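Local coordinates for coelenterazine-binding protein with bound coelenterazine (Renilla muelleri, PDB 2HQ8) that binds the luciferin coelenterazine and, when calcium is bound, makes it available for reaction with luciferase and oxygen, at residues 119-124 with 139-144; 125-130 with 179-184; 145-150 with 158-163. All coordinates share one frame; numbering follows the deposited sequence.

Contact 1 of 3, residues 119-124 with 139-144; sequences VSLPEF and KAITCF. With CA (calcium ion), chain E.
The backbone of Leu121, rather than its side chain alone, lies on the Phe144 ring: Leu121 CA stands over one face, 3.9 Å from the ring centroid and 26° off the ring normal, a CH-pi contact displaced toward the rim. The ring lies against the first turn of helix 121-131, and its CE1 comes within 3.5 Å of Leu121 N. At the ring edge, in plane, sits Val119 O. Phe144 reaches this place because its CG is anti to the backbone N (chi1 176°), which carries the ring across to the start of the facing helix.

The Leu121 side chain continues the cover. Its CD1 rests 3.6 Å from Phe144 CG and also touches Phe144 CB, while on its other flank it meets Ile141 CG1 at 4.1 Å. Phe124, one turn further on, crosses Phe144 at a slant. Its CB approaches Phe144 CD1 near the plane of that ring, its CD2 lies 3.7 Å from Phe144 CA, and its CE2 packs on Cys143 CB. Ile155 touches both phenylalanines.

The helix start that receives Phe144 is itself locked by a capping box. Glu123 N donates to Ser120 OG, and Ser120 N returns a bond of 3.0 Å to Glu123 OE1, nearly straight at 171° and on the anti side of the carboxylate, though tilted out of its plane. The same carboxylate holds the calcium ion through both oxygens, with OE1 at 2.4 Å. Asp112, Asp114, Asp116 and Tyr118 O complete the protein ligands. An exiting helix whose first turn carries the bidentate glutamate, and which packs through Leu121 and Phe124 on the entering helix of the next hand, is characteristic of paired EF-hands.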
loop_
_atom_site.group_PDB
_atom_site.type_symbol
_atom_site.label_atom_id
_atom_site.label_comp_id
_atom_site.label_asym_id
_atom_site.label_seq_id
_atom_site.Cartn_x
_atom_site.Cartn_y
_atom_site.Cartn_z
ATOM N N VAL A 119 -11.252 6.838 4.152
ATOM C CA VAL A 119 -11.208 5.529 3.464
ATOM C C VAL A 119 -12.263 4.620 4.084
ATOM O O VAL A 119 -12.170 4.247 5.267
ATOM C CB VAL A 119 -9.780 4.906 3.495
ATOM C CG1 VAL A 119 -9.819 3.408 3.129
ATOM C CG2 VAL A 119 -8.879 5.672 2.567
ATOM N N SER A 120 -13.292 4.318 3.290
ATOM C CA SER A 120 -14.406 3.463 3.687
ATOM C C SER A 120 -14.056 1.974 3.648
ATOM O O SER A 120 -12.972 1.549 3.151
ATOM C CB SER A 120 -15.624 3.712 2.779
ATOM O OG SER A 120 -15.371 3.199 1.476
ATOM N N LEU A 121 -14.969 1.154 4.147
ATOM C CA LEU A 121 -14.772 -0.292 4.017
ATOM C C LEU A 121 -14.752 -0.741 2.530
ATOM O O LEU A 121 -13.777 -1.393 2.144
ATOM C CB LEU A 121 -15.774 -1.105 4.837
ATOM C CG LEU A 121 -15.750 -2.622 4.653
ATOM C CD1 LEU A 121 -14.367 -3.295 4.916
ATOM C CD2 LEU A 121 -16.810 -3.179 5.601
ATOM N N PRO A 122 -15.760 -0.337 1.701
ATOM C CA PRO A 122 -15.670 -0.642 0.272
ATOM C C PRO A 122 -14.320 -0.197 -0.355
ATOM O O PRO A 122 -13.738 -0.975 -1.120
ATOM C CB PRO A 122 -16.853 0.147 -0.338
ATOM C CG PRO A 122 -17.917 0.119 0.789
ATOM C CD PRO A 122 -17.006 0.415 2.005
ATOM N N GLU A 123 -13.842 1.024 -0.050
ATOM C CA GLU A 123 -12.604 1.542 -0.662
ATOM C C GLU A 123 -11.371 0.710 -0.246
ATOM O O GLU A 123 -10.514 0.362 -1.091
ATOM C CB GLU A 123 -12.405 3.050 -0.349
ATOM C CG GLU A 123 -13.361 3.992 -1.147
ATOM C CD GLU A 123 -13.454 5.403 -0.546
ATOM O OE1 GLU A 123 -13.048 5.587 0.622
ATOM O OE2 GLU A 123 -13.916 6.329 -1.250
ATOM N N PHE A 124 -11.243 0.439 1.055
ATOM C CA PHE A 124 -10.105 -0.350 1.519
ATOM C C PHE A 124 -10.169 -1.797 1.016
ATOM O O PHE A 124 -9.147 -2.378 0.612
ATOM C CB PHE A 124 -9.964 -0.297 3.052
ATOM C CG PHE A 124 -8.628 -0.794 3.548
ATOM C CD1 PHE A 124 -7.433 -0.144 3.183
ATOM C CD2 PHE A 124 -8.564 -1.861 4.436
ATOM C CE1 PHE A 124 -6.159 -0.636 3.659
ATOM C CE2 PHE A 124 -7.324 -2.325 4.912
ATOM C CZ PHE A 124 -6.126 -1.705 4.531
ATOM N N LYS A 139 -11.173 -11.745 5.314
ATOM C CA LYS A 139 -9.833 -11.306 5.717
ATOM C C LYS A 139 -9.654 -9.819 5.441
ATOM O O LYS A 139 -8.999 -9.130 6.221
ATOM C CB LYS A 139 -8.731 -12.144 5.082
ATOM C CG LYS A 139 -8.638 -13.591 5.694
ATOM C CD LYS A 139 -7.504 -14.405 5.035
ATOM N N ALA A 140 -10.266 -9.326 4.362
ATOM C CA ALA A 140 -10.179 -7.904 4.026
ATOM C C ALA A 140 -10.893 -7.092 5.098
ATOM O O ALA A 140 -10.416 -6.026 5.496
ATOM C CB ALA A 140 -10.764 -7.640 2.677
ATOM N N ILE A 141 -12.016 -7.616 5.593
ATOM C CA ILE A 141 -12.786 -6.933 6.653
ATOM C C ILE A 141 -11.968 -6.908 7.937
ATOM O O ILE A 141 -11.886 -5.873 8.630
ATOM C CB ILE A 141 -14.151 -7.599 6.871
ATOM C CG1 ILE A 141 -15.075 -7.286 5.678
ATOM C CG2 ILE A 141 -14.761 -7.130 8.205
ATOM C CD1 ILE A 141 -16.157 -8.406 5.459
ATOM N N THR A 142 -11.296 -8.016 8.210
ATOM C CA THR A 142 -10.402 -8.093 9.382
ATOM C C THR A 142 -9.282 -7.048 9.315
ATOM O O THR A 142 -8.987 -6.368 10.325
ATOM C CB THR A 142 -9.837 -9.513 9.560
ATOM O OG1 THR A 142 -10.929 -10.406 9.840
ATOM C CG2 THR A 142 -8.795 -9.526 10.720
ATOM N N CYS A 143 -8.703 -6.890 8.112
ATOM C CA CYS A 143 -7.657 -5.893 7.867
ATOM C C CYS A 143 -8.196 -4.487 8.072
ATOM O O CYS A 143 -7.538 -3.641 8.681
ATOM C CB CYS A 143 -7.073 -6.027 6.449
ATOM S SG CYS A 143 -6.116 -7.526 6.233
ATOM N N PHE A 144 -9.379 -4.223 7.533
ATOM C CA PHE A 144 -10.007 -2.937 7.717
ATOM C C PHE A 144 -10.222 -2.657 9.206
ATOM O O PHE A 144 -9.891 -1.566 9.695
ATOM C CB PHE A 144 -11.366 -2.896 6.981
ATOM C CG PHE A 144 -12.130 -1.625 7.203
ATOM C CD1 PHE A 144 -11.883 -0.501 6.408
ATOM C CD2 PHE A 144 -13.110 -1.556 8.200
ATOM C CE1 PHE A 144 -12.579 0.679 6.598
ATOM C CE2 PHE A 144 -13.817 -0.367 8.414
ATOM C CZ PHE A 144 -13.557 0.756 7.611
HETATM CA CA CA E . -13.758 7.831 0.730
HETATM O O HOH W 1 -16.037 6.931 1.875
#

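Contact 2 of 3, residues 125-130 with 179-184; sequences KAFLQA and AFYGDL
Helix 121-131 meets the 179-184 segment near a cis peptide bond before Gly182, the closest CA atoms being those of Leu128 and Tyr181, 6.3 Å apart. The exiting helix of the third EF-hand is thereby set against the C-terminal helix. Leu128 does most of the touching through one methyl, CD2, which is set against main chain rather than side chains. It lies 3.5 Å from Phe180 O and 3.6 Å from Tyr181 C, and also reaches Gly182 N at 3.9 Å. With CG anti to the carbonyl carbon (chi1 -71°) and CD1 extended away from CA, the other methyl, CD2, is the one turned onto this backbone.

Beside it, Phe127 reaches across with the far end of its ring. Phe127 CZ meets Tyr181 CE2 at 3.9 Å, and the tyrosine carbon lies at the phenylalanine edge, in its plane, while the two side chains run at a slant. Phe167 meets the Tyr181 ring edge-to-face, and Phe180 turns away to pack on Phe160 and Phe167, so this part of the chain sits within an aromatic cluster.

The contact is thus purely apolar on the helix 121-131 side, yet it covers peptide groups. Gly182 N is buried here without a partner anywhere in the model, and the methyl of Leu128 can offer it none. Close packing at the cis peptide is therefore likely to carry some cost in unsatisfied polarity.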
loop_
_atom_site.group_PDB
_atom_site.type_symbol
_atom_site.label_atom_id
_atom_site.label_comp_id
_atom_site.label_asym_id
_atom_site.label_seq_id
_atom_site.Cartn_x
_atom_site.Cartn_y
_atom_site.Cartn_z
ATOM N N LYS A 125 -11.377 -2.355 0.976
ATOM C CA LYS A 125 -11.557 -3.730 0.476
ATOM C C LYS A 125 -11.173 -3.832 -0.999
ATOM O O LYS A 125 -10.500 -4.810 -1.369
ATOM C CB LYS A 125 -12.984 -4.201 0.690
ATOM C CG LYS A 125 -13.251 -5.660 0.277
ATOM C CD LYS A 125 -14.750 -5.931 0.515
ATOM C CE LYS A 125 -15.174 -7.288 -0.007
ATOM N NZ LYS A 125 -15.158 -7.389 -1.515
ATOM N N ALA A 126 -11.612 -2.858 -1.802
ATOM C CA ALA A 126 -11.280 -2.795 -3.240
ATOM C C ALA A 126 -9.755 -2.735 -3.441
ATOM O O ALA A 126 -9.196 -3.465 -4.251
ATOM C CB ALA A 126 -11.929 -1.627 -3.890
ATOM N N PHE A 127 -9.088 -1.869 -2.682
ATOM C CA PHE A 127 -7.624 -1.804 -2.734
ATOM C C PHE A 127 -6.948 -3.122 -2.373
ATOM O O PHE A 127 -6.088 -3.585 -3.117
ATOM C CB PHE A 127 -7.067 -0.707 -1.809
ATOM C CG PHE A 127 -5.577 -0.793 -1.648
ATOM C CD1 PHE A 127 -4.727 -0.401 -2.713
ATOM C CD2 PHE A 127 -5.019 -1.316 -0.468
ATOM C CE1 PHE A 127 -3.304 -0.514 -2.576
ATOM C CE2 PHE A 127 -3.611 -1.428 -0.322
ATOM C CZ PHE A 127 -2.761 -1.016 -1.376
ATOM N N LEU A 128 -7.303 -3.695 -1.219
ATOM C CA LEU A 128 -6.647 -4.911 -0.758
ATOM C C LEU A 128 -6.850 -6.072 -1.705
ATOM O O LEU A 128 -5.931 -6.894 -1.879
ATOM C CB LEU A 128 -7.172 -5.347 0.609
ATOM C CG LEU A 128 -6.804 -4.536 1.865
ATOM C CD1 LEU A 128 -7.462 -5.210 3.080
ATOM C CD2 LEU A 128 -5.288 -4.450 2.023
ATOM N N GLN A 129 -8.058 -6.186 -2.248
ATOM C CA GLN A 129 -8.327 -7.308 -3.170
ATOM C C GLN A 129 -7.784 -7.082 -4.584
ATOM O O GLN A 129 -7.602 -8.048 -5.334
ATOM C CB GLN A 129 -9.796 -7.695 -3.174
ATOM C CG GLN A 129 -10.176 -8.376 -1.821
ATOM C CD GLN A 129 -11.651 -8.684 -1.714
ATOM O OE1 GLN A 129 -12.497 -7.966 -2.258
ATOM N NE2 GLN A 129 -11.967 -9.742 -0.991
ATOM N N ALA A 130 -7.582 -5.819 -4.954
ATOM C CA ALA A 130 -6.840 -5.461 -6.199
ATOM C C ALA A 130 -5.372 -5.934 -6.126
ATOM O O ALA A 130 -4.841 -6.502 -7.101
ATOM C CB ALA A 130 -6.898 -3.931 -6.440
ATOM N N ALA A 179 -2.186 -6.161 8.585
ATOM C CA ALA A 179 -3.457 -5.711 8.024
ATOM C C ALA A 179 -3.198 -4.788 6.854
ATOM O O ALA A 179 -4.049 -4.578 5.960
ATOM C CB ALA A 179 -4.277 -5.004 9.105
ATOM N N PHE A 180 -1.987 -4.261 6.831
ATOM C CA PHE A 180 -1.702 -3.178 5.929
ATOM C C PHE A 180 -1.918 -3.620 4.484
ATOM O O PHE A 180 -2.616 -2.922 3.757
ATOM C CB PHE A 180 -0.298 -2.583 6.160
ATOM C CG PHE A 180 -0.137 -1.172 5.604
ATOM C CD1 PHE A 180 -0.964 -0.137 6.036
ATOM C CD2 PHE A 180 0.851 -0.884 4.671
ATOM C CE1 PHE A 180 -0.837 1.157 5.559
ATOM C CE2 PHE A 180 1.006 0.422 4.169
ATOM C CZ PHE A 180 0.148 1.442 4.614
ATOM N N TYR A 181 -1.348 -4.782 4.113
ATOM C CA TYR A 181 -1.372 -5.329 2.734
ATOM C C TYR A 181 -2.311 -6.478 2.356
ATOM O O TYR A 181 -2.444 -6.732 1.165
ATOM C CB TYR A 181 0.039 -5.613 2.156
ATOM C CG TYR A 181 0.633 -4.337 1.650
ATOM C CD1 TYR A 181 1.715 -3.745 2.306
ATOM C CD2 TYR A 181 0.071 -3.671 0.567
ATOM C CE1 TYR A 181 2.243 -2.545 1.872
ATOM C CE2 TYR A 181 0.590 -2.449 0.129
ATOM C CZ TYR A 181 1.672 -1.900 0.800
ATOM O OH TYR A 181 2.210 -0.697 0.410
ATOM N N GLY A 182 -2.877 -7.243 3.292
ATOM C CA GLY A 182 -2.288 -7.551 4.557
ATOM C C GLY A 182 -2.077 -9.058 4.594
ATOM O O GLY A 182 -2.824 -9.800 3.968
ATOM N N ASP A 183 -1.041 -9.495 5.310
ATOM C CA ASP A 183 -0.785 -10.916 5.614
ATOM C C ASP A 183 0.572 -11.265 5.026
ATOM O O ASP A 183 0.692 -11.535 3.821
ATOM C CB ASP A 183 -1.860 -11.843 5.047
ATOM C CG ASP A 183 -2.467 -12.748 6.105
ATOM O OD1 ASP A 183 -3.233 -12.233 6.947
ATOM O OD2 ASP A 183 -2.181 -13.964 6.093
ATOM N N LEU A 184 1.588 -11.263 5.877
ATOM C CA LEU A 184 2.970 -11.203 5.409
ATOM C C LEU A 184 3.362 -12.482 4.702
ATOM O O LEU A 184 3.104 -13.568 5.212
ATOM C CB LEU A 184 3.925 -10.920 6.571
ATOM C CG LEU A 184 3.738 -9.620 7.354
ATOM C CD1 LEU A 184 5.004 -9.383 8.139
ATOM C CD2 LEU A 184 3.435 -8.421 6.425
#

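Contact 3 of 3, residues 145-150 with 158-163. With CA (calcium ion), chain C.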
loop_
_atom_site.group_PDB
_atom_site.type_symbol
_atom_site.label_atom_id
_atom_site.label_comp_id
_atom_site.label_asym_id
_atom_site.label_seq_id
_atom_site.Cartn_x
_atom_site.Cartn_y
_atom_site.Cartn_z
ATOM N N ASN A 145 -10.742 -3.648 9.940
ATOM C CA ASN A 145 -11.025 -3.417 11.364
ATOM C C ASN A 145 -9.736 -3.118 12.141
ATOM O O ASN A 145 -9.740 -2.344 13.102
ATOM C CB ASN A 145 -11.766 -4.597 11.964
ATOM C CG ASN A 145 -13.179 -4.706 11.435
ATOM O OD1 ASN A 145 -13.755 -3.726 10.951
ATOM N ND2 ASN A 145 -13.747 -5.899 11.537
ATOM N N THR A 146 -8.625 -3.688 11.681
ATOM C CA THR A 146 -7.336 -3.430 12.322
ATOM C C THR A 146 -6.891 -1.958 12.186
ATOM O O THR A 146 -6.407 -1.335 13.153
ATOM C CB THR A 146 -6.241 -4.440 11.855
ATOM O OG1 THR A 146 -6.622 -5.760 12.261
ATOM C CG2 THR A 146 -4.917 -4.114 12.506
ATOM N N LEU A 147 -7.036 -1.400 10.992
ATOM C CA LEU A 147 -6.729 0.016 10.760
ATOM C C LEU A 147 -7.748 0.967 11.420
ATOM O O LEU A 147 -7.432 2.117 11.702
ATOM C CB LEU A 147 -6.632 0.285 9.266
ATOM C CG LEU A 147 -5.191 0.075 8.780
ATOM C CD1 LEU A 147 -4.824 -1.381 8.840
ATOM C CD2 LEU A 147 -4.934 0.639 7.408
ATOM N N ASP A 148 -8.977 0.491 11.620
ATOM C CA ASP A 148 -10.050 1.312 12.180
ATOM C C ASP A 148 -9.946 1.317 13.713
ATOM O O ASP A 148 -10.733 0.646 14.404
ATOM C CB ASP A 148 -11.408 0.766 11.720
ATOM C CG ASP A 148 -12.568 1.638 12.159
ATOM O OD1 ASP A 148 -12.345 2.787 12.629
ATOM O OD2 ASP A 148 -13.713 1.164 12.047
ATOM N N PHE A 149 -8.936 2.036 14.215
ATOM C CA PHE A 149 -8.579 2.054 15.635
ATOM C C PHE A 149 -9.779 2.377 16.516
ATOM O O PHE A 149 -9.976 1.732 17.555
ATOM C CB PHE A 149 -7.472 3.096 15.898
ATOM C CG PHE A 149 -6.075 2.612 15.578
ATOM C CD1 PHE A 149 -5.685 2.362 14.258
ATOM C CD2 PHE A 149 -5.128 2.444 16.600
ATOM C CE1 PHE A 149 -4.408 1.927 13.954
ATOM C CE2 PHE A 149 -3.827 2.021 16.313
ATOM C CZ PHE A 149 -3.466 1.772 14.967
ATOM N N ASN A 150 -10.565 3.375 16.115
ATOM C CA ASN A 150 -11.712 3.782 16.937
ATOM C C ASN A 150 -13.017 3.068 16.618
ATOM O O ASN A 150 -14.070 3.416 17.159
ATOM C CB ASN A 150 -11.900 5.322 16.959
ATOM C CG ASN A 150 -12.219 5.935 15.591
ATOM O OD1 ASN A 150 -12.370 5.241 14.572
ATOM N ND2 ASN A 150 -12.323 7.259 15.564
ATOM N N ASP A 158 -5.293 9.924 10.180
ATOM C CA ASP A 158 -4.479 9.627 11.385
ATOM C C ASP A 158 -4.270 8.139 11.589
ATOM O O ASP A 158 -3.174 7.705 11.887
ATOM C CB ASP A 158 -5.101 10.193 12.659
ATOM C CG ASP A 158 -6.497 9.668 12.914
ATOM O OD1 ASP A 158 -7.377 9.974 12.105
ATOM O OD2 ASP A 158 -6.731 8.982 13.933
ATOM N N GLU A 159 -5.349 7.361 11.449
ATOM C CA GLU A 159 -5.263 5.897 11.544
ATOM C C GLU A 159 -4.334 5.292 10.475
ATOM O O GLU A 159 -3.478 4.411 10.763
ATOM C CB GLU A 159 -6.692 5.334 11.414
ATOM C CG GLU A 159 -7.514 5.682 12.672
ATOM C CD GLU A 159 -8.936 5.215 12.605
ATOM O OE1 GLU A 159 -9.437 5.045 11.471
ATOM O OE2 GLU A 159 -9.551 5.033 13.697
ATOM N N PHE A 160 -4.512 5.748 9.241
ATOM C CA PHE A 160 -3.640 5.311 8.157
ATOM C C PHE A 160 -2.198 5.670 8.442
ATOM O O PHE A 160 -1.326 4.844 8.254
ATOM C CB PHE A 160 -4.066 5.931 6.841
ATOM C CG PHE A 160 -3.363 5.364 5.628
ATOM C CD1 PHE A 160 -3.854 4.207 5.014
ATOM C CD2 PHE A 160 -2.257 6.025 5.067
ATOM C CE1 PHE A 160 -3.239 3.687 3.847
ATOM C CE2 PHE A 160 -1.628 5.519 3.909
ATOM C CZ PHE A 160 -2.120 4.346 3.307
ATOM N N LEU A 161 -1.965 6.896 8.924
ATOM C CA LEU A 161 -0.596 7.401 9.146
ATOM C C LEU A 161 0.163 6.620 10.218
ATOM O O LEU A 161 1.303 6.216 10.002
ATOM C CB LEU A 161 -0.637 8.926 9.453
ATOM C CG LEU A 161 0.622 9.754 9.711
ATOM C CD1 LEU A 161 0.289 11.248 9.587
ATOM C CD2 LEU A 161 1.194 9.494 11.059
ATOM N N VAL A 162 -0.461 6.384 11.368
ATOM C CA VAL A 162 0.219 5.633 12.396
ATOM C C VAL A 162 0.490 4.184 11.935
ATOM O O VAL A 162 1.531 3.621 12.258
ATOM C CB VAL A 162 -0.494 5.674 13.781
ATOM C CG1 VAL A 162 -0.635 7.148 14.264
ATOM C CG2 VAL A 162 -1.864 4.953 13.717
ATOM N N THR A 163 -0.430 3.639 11.147
ATOM C CA THR A 163 -0.246 2.297 10.577
ATOM C C THR A 163 0.961 2.256 9.604
ATOM O O THR A 163 1.801 1.326 9.678
ATOM C CB THR A 163 -1.585 1.778 9.941
ATOM O OG1 THR A 163 -2.588 1.751 10.966
ATOM C CG2 THR A 163 -1.398 0.348 9.448
HETATM CA CA CA C . -11.809 5.066 12.367
HETATM O O HOH W 2 -11.645 7.442 12.148
#
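The Phe149 ring is met at its edge, in plane, by two oxygens, Leu147 O and Thr163 OG1, the latter 3.5 Å from Phe149 CE1. Glu159 CG and Val162 CG2 approach the ring obliquely, Val162 CG2 lying 3.8 Å from Phe149 CZ. Phe149 and Glu159 run antiparallel alongside one another, the ring tilted 35° to the carboxylate. The Asn150 amide instead stands steeply to that carboxylate, at 77°.

The Asn150 amide and Glu159 carboxylate converge on the calcium ion. Here the entering-helix end and loop start of the fourth EF-hand face its exiting helix, and Glu159 closes the loop by gripping the ion with both oxygens; Asp148 OD1 and Asn150 OD1 bind it too, the latter at 2.3 Å. Asn152, the carbonyl of Gln154 and a water complete the shell. Glu159 OE2 also accepts from Asn150 N at 3.1 Å, nearly along its C-O axis, and the other oxygen of Asp148, OD2, takes a bond from Gly153 N.

Deeper in, Leu147 lies roughly perpendicular to Thr163, its CG 3.9 Å from Thr163 CG2. Thr163 OG1, anti to its own carbonyl carbon (chi1 -59°), donates to Glu159 O at 2.8 Å; Thr163 N reaches that oxygen from the opposite face of its plane. A glycine in place of Thr163 would probably leave Leu147 and the edge of Phe149 facing a gap, and Glu159 O without the hydroxyl donor.

Oxygens that would otherwise repel, such as Asn150 OD1 and Glu159 OE2, are brought together by the shared metal, so their close approach probably depends on calcium.

In the fold
The three contacts join the last two EF-hands and the C-terminal helix. Helix 121-131 serves contacts 1 and 2, centres about 8 Å apart; Cys143 CB forms part of the joint, 3.5 Å from Leu128 CD1 and 3.4 Å from Ala179 O. Helix 137-147 serves contacts 1 and 3, centres about 11 Å apart, with Phe124 CZ 3.9 Å from Leu147 CD2. Contacts 2 and 3 meet where Phe180 CD1 packs 3.5 Å from Thr163 CG2. Contacts 1 and 3 each hold a calcium ion, and the Phe144 side chain lies about 4 Å from that of Asp148, placing contact 1 beside both sites. Contact 2 is remoter, the Phe127 side chain about 11 Å from a bound calcium ion.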